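Local coordinates for DNA replication licensing factor MCM related protein (Thermoplasma acidophilum, PDB 4ME3), which probably works as an archaeal replicative DNA helicase of the MCM family, the piece described here being its N-terminal, zinc-binding domain, at residues T46-F51 / D222-L227; Y72-E77 / E157-R162; R99-E104 / N263-V268; I124-I129 / T257-I262. One frame throughout, in Å; residues are numbered along the deposited sequence.

Contact 1 of 4, residues T46-F51 / D222-L227; sequences TLYVSF and DDLAGL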
loop_
_atom_site.group_PDB
_atom_site.type_symbol
_atom_site.label_atom_id
_atom_site.label_comp_id
_atom_site.label_asym_id
_atom_site.label_seq_id
_atom_site.Cartn_x
_atom_site.Cartn_y
_atom_site.Cartn_z
ATOM N N THR A 46 -6.466 -7.133 -6.694
ATOM C CA THR A 46 -5.376 -6.340 -7.247
ATOM C C THR A 46 -5.613 -6.022 -8.720
ATOM O O THR A 46 -6.032 -6.883 -9.495
ATOM C CB THR A 46 -4.032 -7.082 -7.145
ATOM O OG1 THR A 46 -3.769 -7.417 -5.779
ATOM C CG2 THR A 46 -2.897 -6.221 -7.686
ATOM N N LEU A 47 -5.328 -4.780 -9.098
ATOM C CA LEU A 47 -5.356 -4.368 -10.494
ATOM C C LEU A 47 -4.035 -3.701 -10.833
ATOM O O LEU A 47 -3.597 -2.806 -10.120
ATOM C CB LEU A 47 -6.495 -3.375 -10.747
ATOM C CG LEU A 47 -6.559 -2.829 -12.176
ATOM C CD1 LEU A 47 -6.973 -3.918 -13.151
ATOM C CD2 LEU A 47 -7.503 -1.632 -12.266
ATOM N N TYR A 48 -3.403 -4.148 -11.912
ATOM C CA TYR A 48 -2.221 -3.479 -12.443
ATOM C C TYR A 48 -2.614 -2.511 -13.549
ATOM O O TYR A 48 -3.327 -2.880 -14.481
ATOM C CB TYR A 48 -1.232 -4.502 -12.990
ATOM C CG TYR A 48 -0.513 -5.265 -11.906
ATOM C CD1 TYR A 48 0.676 -4.790 -11.375
ATOM C CD2 TYR A 48 -1.026 -6.452 -11.406
ATOM C CE1 TYR A 48 1.338 -5.476 -10.376
ATOM C CE2 TYR A 48 -0.369 -7.146 -10.403
ATOM C CZ TYR A 48 0.811 -6.651 -9.896
ATOM O OH TYR A 48 1.473 -7.336 -8.899
ATOM N N VAL A 49 -2.141 -1.274 -13.440
ATOM C CA VAL A 49 -2.388 -0.258 -14.456
ATOM C C VAL A 49 -1.073 0.132 -15.116
ATOM O O VAL A 49 -0.067 0.342 -14.440
ATOM C CB VAL A 49 -3.052 0.995 -13.853
ATOM C CG1 VAL A 49 -3.042 2.138 -14.848
ATOM C CG2 VAL A 49 -4.476 0.675 -13.410
ATOM N N SER A 50 -1.084 0.228 -16.439
ATOM C CA SER A 50 0.133 0.524 -17.185
ATOM C C SER A 50 0.467 2.006 -17.119
ATOM O O SER A 50 -0.372 2.854 -17.413
ATOM C CB SER A 50 -0.025 0.099 -18.644
ATOM O OG SER A 50 1.128 0.438 -19.390
ATOM N N PHE A 51 1.696 2.331 -16.739
ATOM C CA PHE A 51 2.093 3.726 -16.702
ATOM C C PHE A 51 2.087 4.316 -18.110
ATOM O O PHE A 51 1.904 5.520 -18.280
ATOM C CB PHE A 51 3.467 3.901 -16.060
ATOM C CG PHE A 51 3.803 5.328 -15.774
ATOM C CD1 PHE A 51 3.236 5.979 -14.690
ATOM C CD2 PHE A 51 4.657 6.034 -16.602
ATOM C CE1 PHE A 51 3.530 7.298 -14.425
ATOM C CE2 PHE A 51 4.952 7.359 -16.345
ATOM C CZ PHE A 51 4.389 7.989 -15.254
ATOM N N ASP A 222 0.854 -8.451 1.026
ATOM C CA ASP A 222 -0.278 -9.112 0.389
ATOM C C ASP A 222 0.177 -9.989 -0.782
ATOM O O ASP A 222 0.958 -10.923 -0.586
ATOM C CB ASP A 222 -1.316 -8.058 -0.022
ATOM C CG ASP A 222 -2.713 -8.630 -0.171
ATOM O OD1 ASP A 222 -2.906 -9.835 0.104
ATOM O OD2 ASP A 222 -3.627 -7.860 -0.540
ATOM N N ASP A 223 -0.302 -9.698 -1.988
ATOM C CA ASP A 223 0.003 -10.519 -3.155
ATOM C C ASP A 223 1.481 -10.508 -3.541
ATOM O O ASP A 223 1.927 -11.361 -4.309
ATOM C CB ASP A 223 -0.847 -10.081 -4.358
ATOM C CG ASP A 223 -0.876 -8.570 -4.541
ATOM O OD1 ASP A 223 -1.172 -7.856 -3.561
ATOM O OD2 ASP A 223 -0.613 -8.093 -5.666
ATOM N N LEU A 224 2.238 -9.549 -3.016
ATOM C CA LEU A 224 3.660 -9.455 -3.328
ATOM C C LEU A 224 4.545 -10.173 -2.306
ATOM O O LEU A 224 5.731 -10.376 -2.552
ATOM C CB LEU A 224 4.085 -7.987 -3.448
ATOM C CG LEU A 224 3.426 -7.206 -4.589
ATOM C CD1 LEU A 224 4.017 -5.805 -4.681
ATOM C CD2 LEU A 224 3.573 -7.947 -5.907
ATOM N N ALA A 225 3.980 -10.564 -1.167
ATOM C CA ALA A 225 4.762 -11.270 -0.155
ATOM C C ALA A 225 5.030 -12.714 -0.572
ATOM O O ALA A 225 4.195 -13.347 -1.210
ATOM C CB ALA A 225 4.052 -11.232 1.191
ATOM N N GLY A 226 6.202 -13.223 -0.210
ATOM C CA GLY A 226 6.542 -14.614 -0.439
ATOM C C GLY A 226 7.012 -14.921 -1.848
ATOM O O GLY A 226 6.941 -16.066 -2.285
ATOM N N LEU A 227 7.499 -13.905 -2.554
ATOM C CA LEU A 227 7.915 -14.064 -3.946
ATOM C C LEU A 227 9.429 -14.020 -4.133
ATOM O O LEU A 227 9.949 -14.559 -5.109
ATOM C CB LEU A 227 7.284 -12.974 -4.815
ATOM C CG LEU A 227 5.758 -12.975 -4.930
ATOM C CD1 LEU A 227 5.294 -11.820 -5.811
ATOM C CD2 LEU A 227 5.256 -14.299 -5.471
HETATM O O HOH W 1 0.124 -9.342 -7.805
#

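Contact 2 of 4, residues Y72-E77 / E157-R162; sequences YIRAGE and EQTENR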
loop_
_atom_site.group_PDB
_atom_site.type_symbol
_atom_site.label_atom_id
_atom_site.label_comp_id
_atom_site.label_asym_id
_atom_site.label_seq_id
_atom_site.Cartn_x
_atom_site.Cartn_y
_atom_site.Cartn_z
ATOM N N TYR A 72 -2.436 9.470 -4.655
ATOM C CA TYR A 72 -3.042 9.171 -5.952
ATOM C C TYR A 72 -3.482 7.717 -6.077
ATOM O O TYR A 72 -4.547 7.430 -6.625
ATOM C CB TYR A 72 -2.088 9.547 -7.082
ATOM C CG TYR A 72 -2.174 11.011 -7.429
ATOM C CD1 TYR A 72 -1.669 11.977 -6.571
ATOM C CD2 TYR A 72 -2.790 11.431 -8.596
ATOM C CE1 TYR A 72 -1.756 13.315 -6.872
ATOM C CE2 TYR A 72 -2.883 12.772 -8.907
ATOM C CZ TYR A 72 -2.366 13.707 -8.041
ATOM O OH TYR A 72 -2.453 15.045 -8.338
ATOM N N ILE A 73 -2.671 6.800 -5.564
ATOM C CA ILE A 73 -3.015 5.384 -5.623
ATOM C C ILE A 73 -4.214 5.093 -4.719
ATOM O O ILE A 73 -5.144 4.390 -5.118
ATOM C CB ILE A 73 -1.805 4.496 -5.260
ATOM C CG1 ILE A 73 -0.778 4.544 -6.394
ATOM C CG2 ILE A 73 -2.247 3.062 -5.006
ATOM C CD1 ILE A 73 0.570 3.951 -6.055
ATOM N N ARG A 74 -4.211 5.647 -3.512
ATOM C CA ARG A 74 -5.344 5.471 -2.609
ATOM C C ARG A 74 -6.644 5.956 -3.254
ATOM O O ARG A 74 -7.685 5.306 -3.136
ATOM C CB ARG A 74 -5.108 6.213 -1.295
ATOM C CG ARG A 74 -6.242 6.056 -0.294
ATOM C CD ARG A 74 -5.979 6.865 0.963
ATOM N NE ARG A 74 -5.590 6.025 2.091
ATOM C CZ ARG A 74 -6.446 5.452 2.934
ATOM N NH1 ARG A 74 -7.755 5.613 2.787
ATOM N NH2 ARG A 74 -5.992 4.709 3.933
ATOM N N ALA A 75 -6.585 7.092 -3.941
ATOM C CA ALA A 75 -7.765 7.634 -4.615
ATOM C C ALA A 75 -8.278 6.660 -5.669
ATOM O O ALA A 75 -9.480 6.441 -5.788
ATOM C CB ALA A 75 -7.452 8.980 -5.247
ATOM N N GLY A 76 -7.361 6.076 -6.434
ATOM C CA GLY A 76 -7.730 5.111 -7.453
ATOM C C GLY A 76 -8.404 3.897 -6.843
ATOM O O GLY A 76 -9.394 3.394 -7.369
ATOM N N GLU A 77 -7.860 3.421 -5.728
ATOM C CA GLU A 77 -8.431 2.275 -5.033
ATOM C C GLU A 77 -9.852 2.577 -4.557
ATOM O O GLU A 77 -10.746 1.736 -4.684
ATOM C CB GLU A 77 -7.518 1.845 -3.871
ATOM C CG GLU A 77 -6.226 1.191 -4.357
ATOM C CD GLU A 77 -5.145 1.074 -3.291
ATOM O OE1 GLU A 77 -5.313 1.629 -2.184
ATOM O OE2 GLU A 77 -4.111 0.429 -3.582
ATOM N N GLU A 157 -8.690 1.311 9.321
ATOM C CA GLU A 157 -7.576 0.874 8.493
ATOM C C GLU A 157 -6.261 1.175 9.199
ATOM O O GLU A 157 -6.096 2.239 9.797
ATOM C CB GLU A 157 -7.605 1.573 7.132
ATOM C CG GLU A 157 -6.498 1.126 6.194
ATOM C CD GLU A 157 -6.478 1.906 4.896
ATOM O OE1 GLU A 157 -7.408 2.707 4.667
ATOM O OE2 GLU A 157 -5.529 1.725 4.104
ATOM N N GLN A 158 -5.329 0.231 9.124
ATOM C CA GLN A 158 -4.031 0.377 9.767
ATOM C C GLN A 158 -2.964 0.709 8.731
ATOM O O GLN A 158 -2.866 0.055 7.696
ATOM C CB GLN A 158 -3.665 -0.910 10.503
ATOM C CG GLN A 158 -4.701 -1.336 11.518
ATOM C CD GLN A 158 -4.858 -0.329 12.636
ATOM O OE1 GLN A 158 -3.878 0.075 13.257
ATOM N NE2 GLN A 158 -6.093 0.091 12.889
ATOM N N THR A 159 -2.175 1.738 9.014
ATOM C CA THR A 159 -1.146 2.186 8.084
ATOM C C THR A 159 0.227 2.306 8.742
ATOM O O THR A 159 1.230 2.497 8.056
ATOM C CB THR A 159 -1.520 3.547 7.473
ATOM O OG1 THR A 159 -1.774 4.492 8.521
ATOM C CG2 THR A 159 -2.759 3.417 6.601
ATOM N N GLU A 160 0.273 2.184 10.066
ATOM C CA GLU A 160 1.516 2.364 10.803
ATOM C C GLU A 160 1.860 1.126 11.621
ATOM O O GLU A 160 1.046 0.213 11.761
ATOM C CB GLU A 160 1.412 3.579 11.724
ATOM C CG GLU A 160 1.181 4.890 10.990
ATOM C CD GLU A 160 1.178 6.087 11.921
ATOM O OE1 GLU A 160 1.393 5.898 13.137
ATOM O OE2 GLU A 160 0.962 7.218 11.435
ATOM N N ASN A 161 3.075 1.102 12.159
ATOM C CA ASN A 161 3.526 -0.010 12.984
ATOM C C ASN A 161 2.801 -0.040 14.322
ATOM O O ASN A 161 2.655 -1.098 14.933
ATOM C CB ASN A 161 5.037 0.073 13.201
ATOM C CG ASN A 161 5.820 -0.155 11.924
ATOM O OD1 ASN A 161 5.250 -0.206 10.833
ATOM N ND2 ASN A 161 7.136 -0.291 12.050
ATOM N N ARG A 162 2.352 1.129 14.775
ATOM C CA ARG A 162 1.575 1.227 16.003
ATOM C C ARG A 162 0.084 1.185 15.679
ATOM O O ARG A 162 -0.355 1.742 14.677
ATOM C CB ARG A 162 1.911 2.518 16.754
ATOM C CG ARG A 162 1.474 3.785 16.035
ATOM C CD ARG A 162 1.637 5.011 16.915
ATOM N NE ARG A 162 3.038 5.362 17.137
ATOM C CZ ARG A 162 3.442 6.351 17.929
ATOM N NH1 ARG A 162 2.553 7.086 18.586
ATOM N NH2 ARG A 162 4.736 6.602 18.071
#

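Contact 3 of 4, residues R99-E104 / N263-V268; sequences RIKDLE and NVRKDV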
loop_
_atom_site.group_PDB
_atom_site.type_symbol
_atom_site.label_atom_id
_atom_site.label_comp_id
_atom_site.label_asym_id
_atom_site.label_seq_id
_atom_site.Cartn_x
_atom_site.Cartn_y
_atom_site.Cartn_z
ATOM N N ARG A 99 -1.951 -1.209 -8.450
ATOM C CA ARG A 99 -0.511 -1.233 -8.671
ATOM C C ARG A 99 -0.161 -0.646 -10.030
ATOM O O ARG A 99 -0.941 -0.731 -10.976
ATOM C CB ARG A 99 0.015 -2.665 -8.561
ATOM C CG ARG A 99 -0.262 -3.300 -7.209
ATOM C CD ARG A 99 0.406 -4.657 -7.059
ATOM N NE ARG A 99 0.117 -5.253 -5.758
ATOM C CZ ARG A 99 0.620 -4.815 -4.609
ATOM N NH1 ARG A 99 1.438 -3.771 -4.589
ATOM N NH2 ARG A 99 0.301 -5.421 -3.472
ATOM N N ILE A 100 1.018 -0.041 -10.109
ATOM C CA ILE A 100 1.494 0.565 -11.342
ATOM C C ILE A 100 2.569 -0.323 -11.954
ATOM O O ILE A 100 3.483 -0.766 -11.261
ATOM C CB ILE A 100 2.101 1.958 -11.079
ATOM C CG1 ILE A 100 1.120 2.842 -10.307
ATOM C CG2 ILE A 100 2.494 2.631 -12.388
ATOM C CD1 ILE A 100 -0.224 3.005 -10.983
ATOM N N LYS A 101 2.453 -0.587 -13.251
ATOM C CA LYS A 101 3.463 -1.350 -13.971
ATOM C C LYS A 101 3.943 -0.560 -15.187
ATOM O O LYS A 101 3.467 0.546 -15.447
ATOM C CB LYS A 101 2.903 -2.705 -14.409
ATOM C CG LYS A 101 1.733 -2.605 -15.373
ATOM C CD LYS A 101 1.300 -3.963 -15.892
ATOM C CE LYS A 101 0.089 -3.829 -16.800
ATOM N NZ LYS A 101 -0.393 -5.139 -17.316
ATOM N N ASP A 102 4.900 -1.129 -15.913
ATOM C CA ASP A 102 5.414 -0.525 -17.140
ATOM C C ASP A 102 6.074 0.836 -16.885
ATOM O O ASP A 102 5.873 1.793 -17.634
ATOM C CB ASP A 102 4.294 -0.393 -18.176
ATOM C CG ASP A 102 3.678 -1.734 -18.547
ATOM O OD1 ASP A 102 4.362 -2.774 -18.414
ATOM O OD2 ASP A 102 2.505 -1.751 -18.978
ATOM N N LEU A 103 6.871 0.907 -15.827
ATOM C CA LEU A 103 7.587 2.127 -15.478
ATOM C C LEU A 103 9.003 2.161 -16.049
ATOM O O LEU A 103 9.699 3.167 -15.926
ATOM C CB LEU A 103 7.665 2.258 -13.957
ATOM C CG LEU A 103 6.380 2.689 -13.255
ATOM C CD1 LEU A 103 6.458 2.387 -11.770
ATOM C CD2 LEU A 103 6.128 4.176 -13.486
ATOM N N GLU A 104 9.427 1.064 -16.671
ATOM C CA GLU A 104 10.823 0.901 -17.078
ATOM C C GLU A 104 11.304 1.948 -18.084
ATOM O O GLU A 104 12.498 2.240 -18.150
ATOM C CB GLU A 104 11.069 -0.505 -17.639
ATOM C CG GLU A 104 10.409 -0.778 -18.982
ATOM C CD GLU A 104 8.938 -1.120 -18.858
ATOM O OE1 GLU A 104 8.466 -1.320 -17.718
ATOM O OE2 GLU A 104 8.258 -1.192 -19.902
ATOM N N ASN A 263 5.387 -2.793 -7.289
ATOM C CA ASN A 263 5.509 -3.733 -8.394
ATOM C C ASN A 263 6.882 -4.399 -8.337
ATOM O O ASN A 263 7.877 -3.756 -7.996
ATOM C CB ASN A 263 5.320 -3.006 -9.730
ATOM C CG ASN A 263 5.247 -3.952 -10.918
ATOM O OD1 ASN A 263 4.576 -4.982 -10.872
ATOM N ND2 ASN A 263 5.938 -3.598 -11.993
ATOM N N VAL A 264 6.931 -5.688 -8.657
ATOM C CA VAL A 264 8.171 -6.453 -8.582
ATOM C C VAL A 264 8.374 -7.269 -9.852
ATOM O O VAL A 264 7.435 -7.891 -10.355
ATOM C CB VAL A 264 8.160 -7.415 -7.372
ATOM C CG1 VAL A 264 9.317 -8.397 -7.449
ATOM C CG2 VAL A 264 8.203 -6.629 -6.066
ATOM N N ARG A 265 9.599 -7.257 -10.368
ATOM C CA ARG A 265 9.959 -8.066 -11.535
ATOM C C ARG A 265 11.263 -8.805 -11.273
ATOM O O ARG A 265 12.173 -8.260 -10.657
ATOM C CB ARG A 265 10.116 -7.190 -12.779
ATOM C CG ARG A 265 8.817 -6.607 -13.303
ATOM C CD ARG A 265 7.919 -7.677 -13.916
ATOM N NE ARG A 265 6.692 -7.096 -14.457
ATOM C CZ ARG A 265 5.582 -6.884 -13.755
ATOM N NH1 ARG A 265 5.518 -7.208 -12.469
ATOM N NH2 ARG A 265 4.524 -6.346 -14.345
ATOM N N LYS A 266 11.344 -10.043 -11.751
ATOM C CA LYS A 266 12.533 -10.873 -11.571
ATOM C C LYS A 266 13.116 -11.322 -12.904
ATOM O O LYS A 266 12.416 -11.371 -13.914
ATOM C CB LYS A 266 12.195 -12.113 -10.742
ATOM C CG LYS A 266 11.910 -11.823 -9.283
ATOM C CD LYS A 266 12.378 -12.967 -8.401
ATOM C CE LYS A 266 11.364 -14.085 -8.367
ATOM N NZ LYS A 266 11.858 -15.259 -7.599
ATOM N N ASP A 267 14.402 -11.659 -12.897
ATOM C CA ASP A 267 15.045 -12.237 -14.072
ATOM C C ASP A 267 16.188 -13.149 -13.640
ATOM O O ASP A 267 16.661 -13.069 -12.508
ATOM C CB ASP A 267 15.570 -11.136 -14.992
ATOM C CG ASP A 267 16.768 -10.417 -14.413
ATOM O OD1 ASP A 267 16.580 -9.599 -13.487
ATOM O OD2 ASP A 267 17.897 -10.669 -14.887
ATOM N N VAL A 268 16.625 -14.022 -14.545
ATOM C CA VAL A 268 17.717 -14.943 -14.246
ATOM C C VAL A 268 18.952 -14.591 -15.070
ATOM O O VAL A 268 18.838 -14.175 -16.222
ATOM C CB VAL A 268 17.325 -16.411 -14.531
ATOM C CG1 VAL A 268 15.951 -16.717 -13.956
ATOM C CG2 VAL A 268 17.366 -16.705 -16.024
HETATM O O HOH W 2 6.371 -3.658 -14.986
#

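Contact 4 of 4, residues I124-I129 / T257-I262; sequences ISVSGI and TYLYAI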
loop_
_atom_site.group_PDB
_atom_site.type_symbol
_atom_site.label_atom_id
_atom_site.label_comp_id
_atom_site.label_asym_id
_atom_site.label_seq_id
_atom_site.Cartn_x
_atom_site.Cartn_y
_atom_site.Cartn_z
ATOM N N ILE A 124 9.851 5.355 -7.027
ATOM C CA ILE A 124 11.099 5.141 -7.742
ATOM C C ILE A 124 11.286 3.663 -8.060
ATOM O O ILE A 124 10.552 2.812 -7.555
ATOM C CB ILE A 124 12.309 5.656 -6.929
ATOM C CG1 ILE A 124 12.447 4.889 -5.611
ATOM C CG2 ILE A 124 12.162 7.151 -6.656
ATOM C CD1 ILE A 124 13.729 5.209 -4.852
ATOM N N SER A 125 12.262 3.366 -8.908
ATOM C CA SER A 125 12.591 1.990 -9.249
ATOM C C SER A 125 14.015 1.690 -8.815
ATOM O O SER A 125 14.924 2.465 -9.089
ATOM C CB SER A 125 12.444 1.761 -10.751
ATOM O OG SER A 125 11.135 2.086 -11.182
ATOM N N VAL A 126 14.201 0.554 -8.152
ATOM C CA VAL A 126 15.510 0.152 -7.652
ATOM C C VAL A 126 15.785 -1.291 -8.041
ATOM O O VAL A 126 14.885 -2.128 -8.013
ATOM C CB VAL A 126 15.570 0.290 -6.122
ATOM C CG1 VAL A 126 16.982 0.053 -5.614
ATOM C CG2 VAL A 126 15.073 1.663 -5.702
ATOM N N SER A 127 17.027 -1.580 -8.412
ATOM C CA SER A 127 17.408 -2.933 -8.793
ATOM C C SER A 127 18.494 -3.457 -7.871
ATOM O O SER A 127 19.244 -2.685 -7.274
ATOM C CB SER A 127 17.889 -2.968 -10.243
ATOM O OG SER A 127 19.048 -2.174 -10.418
ATOM N N GLY A 128 18.571 -4.776 -7.749
ATOM C CA GLY A 128 19.570 -5.389 -6.898
ATOM C C GLY A 128 19.431 -6.893 -6.816
ATOM O O GLY A 128 18.642 -7.501 -7.535
ATOM N N ILE A 129 20.220 -7.487 -5.929
ATOM C CA ILE A 129 20.208 -8.922 -5.711
ATOM C C ILE A 129 19.679 -9.195 -4.309
ATOM O O ILE A 129 20.113 -8.566 -3.349
ATOM C CB ILE A 129 21.629 -9.499 -5.833
ATOM C CG1 ILE A 129 22.239 -9.112 -7.181
ATOM C CG2 ILE A 129 21.605 -11.014 -5.652
ATOM C CD1 ILE A 129 23.706 -9.453 -7.314
ATOM N N THR A 257 16.325 4.790 4.933
ATOM C CA THR A 257 15.281 4.614 3.936
ATOM C C THR A 257 15.004 3.141 3.675
ATOM O O THR A 257 15.885 2.292 3.833
ATOM C CB THR A 257 15.660 5.268 2.602
ATOM O OG1 THR A 257 16.905 4.731 2.143
ATOM C CG2 THR A 257 15.781 6.778 2.750
ATOM N N TYR A 258 13.769 2.854 3.276
ATOM C CA TYR A 258 13.389 1.534 2.799
ATOM C C TYR A 258 12.350 1.718 1.703
ATOM O O TYR A 258 11.794 2.801 1.545
ATOM C CB TYR A 258 12.851 0.662 3.937
ATOM C CG TYR A 258 11.502 1.070 4.489
ATOM C CD1 TYR A 258 11.402 1.987 5.529
ATOM C CD2 TYR A 258 10.328 0.522 3.985
ATOM C CE1 TYR A 258 10.172 2.351 6.046
ATOM C CE2 TYR A 258 9.096 0.882 4.492
ATOM C CZ TYR A 258 9.024 1.795 5.525
ATOM O OH TYR A 258 7.795 2.154 6.026
ATOM N N LEU A 259 12.093 0.665 0.939
ATOM C CA LEU A 259 11.192 0.774 -0.195
ATOM C C LEU A 259 9.933 -0.038 0.047
ATOM O O LEU A 259 10.009 -1.220 0.368
ATOM C CB LEU A 259 11.888 0.286 -1.459
ATOM C CG LEU A 259 11.236 0.673 -2.791
ATOM C CD1 LEU A 259 11.368 2.169 -3.039
ATOM C CD2 LEU A 259 11.863 -0.117 -3.925
ATOM N N TYR A 260 8.781 0.612 -0.096
ATOM C CA TYR A 260 7.496 -0.071 -0.046
ATOM C C TYR A 260 7.106 -0.503 -1.453
ATOM O O TYR A 260 6.810 0.329 -2.315
ATOM C CB TYR A 260 6.421 0.842 0.538
ATOM C CG TYR A 260 5.077 0.170 0.626
ATOM C CD1 TYR A 260 4.757 -0.638 1.707
ATOM C CD2 TYR A 260 4.135 0.326 -0.381
ATOM C CE1 TYR A 260 3.533 -1.263 1.790
ATOM C CE2 TYR A 260 2.904 -0.300 -0.309
ATOM C CZ TYR A 260 2.610 -1.094 0.781
ATOM O OH TYR A 260 1.389 -1.721 0.864
ATOM N N ALA A 261 7.094 -1.811 -1.684
ATOM C CA ALA A 261 6.946 -2.346 -3.032
ATOM C C ALA A 261 5.550 -2.128 -3.607
ATOM O O ALA A 261 4.543 -2.419 -2.958
ATOM C CB ALA A 261 7.285 -3.830 -3.044
ATOM N N ILE A 262 5.508 -1.609 -4.831
ATOM C CA ILE A 262 4.264 -1.482 -5.585
ATOM C C ILE A 262 4.219 -2.496 -6.722
ATOM O O ILE A 262 3.153 -2.999 -7.079
ATOM C CB ILE A 262 4.108 -0.060 -6.167
ATOM C CG1 ILE A 262 3.983 0.967 -5.040
ATOM C CG2 ILE A 262 2.904 0.011 -7.082
ATOM C CD1 ILE A 262 2.769 0.778 -4.156
#

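Contact 1 of 4, residues T46-F51 / D222-L227
Thr46, on strand 46-50, faces the short 3-10 segment 223-224 with its CA 7.9 Å from the CA of Asp223, too far for main-chain pairing, so the two segments meet through side chains and one water. Thr46 and Asp223 extend toward each other. Thr46 OG1 lies 3.2 Å from Asp223 OD2, and the same carboxylate oxygen rests 3.6 Å from the methyl Thr46 CG2. Tyr48 comes in with its hydroxyl end: OH lies 3.7 Å from Leu224 CD2, and a water in the plane of the ring stands 2.7 Å from Tyr48 OH. That water donates a hydrogen bond to Asp223 OD2 at 2.6 Å, bridging phenol and acid, whose planes stand 73° apart. The Asp223 side chain, with CG tucked between its backbone N and carbonyl carbon (chi1 46°), also turns OD1 to a salt bridge with Arg99. With an alanine here, Arg99 is likely to lose its charged mate and the water the carboxylate it donates to. Asp222, next to it, forms a salt bridge with Arg45 and a hydrogen bond with Asn97. Strand 46-50 pairs in parallel with strand 97-101, its Leu47 and Val49 packing on helix 14-27, while residues 222-227 lie in the loop between strands 215-221 and 233-247 of the OB domain.

Contact 2 of 4, residues Y72-E77 / E157-R162
Arg74 NH2 donates to Glu157 OE1 at 2.6 Å, a short salt bridge that is bent at the hydrogen (N-H...O 135°). The two side chains reach out to meet each other. The nitrogen meets OE1 from above the carboxylate plane, 46° out of it, and the acceptor is itself tilted from the guanidinium plane, so the charged groups are skewed rather than paired flat in a two-pronged bridge. Glu157 is extended, with CG anti to the backbone N (chi1 -178°), while Arg74 leaves the helix extended and then turns near its end, from chi3 on. Thr159 adds a light touch, its CG2 lying 4.4 Å from Arg74 NH2 at the guanidinium edge. A glutamine in place of Glu157 would probably lose the charge that pairs with Arg74, leaving the guanidinium without this mate. Arg74 also has a long, weak ion pair to Glu78. The contact lies at the surface, away from the zinc site. Helix 69-84 carries Arg74 outward while Ala75 packs on helix 14-27; on the other side, Glu157 ends strand 153-157 and leans on Lys141 of the antiparallel strand 123-147.

Contact 3 of 4, residues R99-E104 / N263-V268
Packing carries most of the contact between Asn263 and the end of strand 97-101. Asn263 CB sits 3.3 Å from Ile100 O, a carbonyl oxygen buried here with no polar partner in the model. With CG anti to the backbone N (chi1 -172°), the amide of Asn263 lies alongside Lys101, its ND2 4.0 Å from Lys101 CB. Arg265 NH2 approaches that same CB, also at 4.0 Å, so the first carbon of the lysine is shared between amide and guanidinium. The Asn263 ND2 group lies over one face of this guanidinium, 3.5 Å above its plane and offset toward the rim. Among polar links, one water accepts from Asp102 N at 3.1 Å and, weakly, from Asn263 ND2; the amide has a further hydrogen bond to Asp237. Arg265 folds back at chi2 and gives NH1 to Val264 O at 2.9 Å, the donor standing above the carbonyl plane. Asp102 OD1 is 5.4 Å from Arg265 NH2, not in contact but near enough that it may ease the positive charge there. Strand axes 7.6 Å apart and 42° askew suit packing between separate sheets: the short parallel sheet of the MCM N-terminal domain against strand 263-267, an antiparallel neighbour of OB-domain strand 233-247.

Contact 4 of 4, residues I124-I129 / T257-I262
Leu259 projects from strand 250-261 onto Ile124 and Val126 of strand 123-147, a small apolar cluster in the OB (oligonucleotide/oligosaccharide-binding) fold. Both branches of the leucine are used. CD1 lies 3.9 Å from Ile124 CG1, the two side chains crossing at a slant, and CD2 lies 4.1 Å from Val126 CG2, those two running antiparallel past one another. One leucine thus touches two residues that stand two positions apart on strand 123-147. The CA atoms of Val126 and Leu259 are 8.6 Å apart, so these strands meet through side chains and not as paired neighbours. The torsions set this up: Leu259 has CG anti to its backbone N (chi1 -164°), which sends CG toward strand 123-147; chi2 (69°) then divides the methyls between Ile124 and Val126. Ile124 holds CG1 between its backbone N and carbonyl carbon (chi1 63°), so that this branch comes nearer to Leu259.

The second shell is strand 233-247, antiparallel to both strands and lying between them. It bonds through its backbone with Ile124 and Val126, at Gly238 and Val236, and Val236 also packs against Leu259. Ile112 and Ile115 also pack on Val126, and Tyr110 on Ile124, while the intervening Ser125 turns away and its OG hydrogen-bonds Asp237. Farther out, Ala261 packs on Ile218 and Thr220 of strand 215-221, the parallel partner of strand 250-261. Beyond Ala261 the chain turns a corner at Ile262, whose carbonyl O accepts a hydrogen bond from Arg99 NH1.

In the fold
Contacts 1, 3 and 4 touch one another; contact 2 touches none of them, its centre 15 Å from that of contact 1 and 21 Å from that of contact 3. Like contact 1 it joins the N-terminal and OB parts, while contact 4 lies within the OB part. Contacts 1 and 3, with centres 9 Å apart, share the parallel sheet of strands 46-50 and 97-101; contacts 3 and 4, 11 Å apart, share the OB sheet. Along the chain contact 2 is nested within contact 1 and contact 4 within contact 3, while 1 and 2 each cross 3 and 4, so the two parts are tied at successive places. Arg99, in contact 3, reaches residues of contacts 1 and 4, connecting all three.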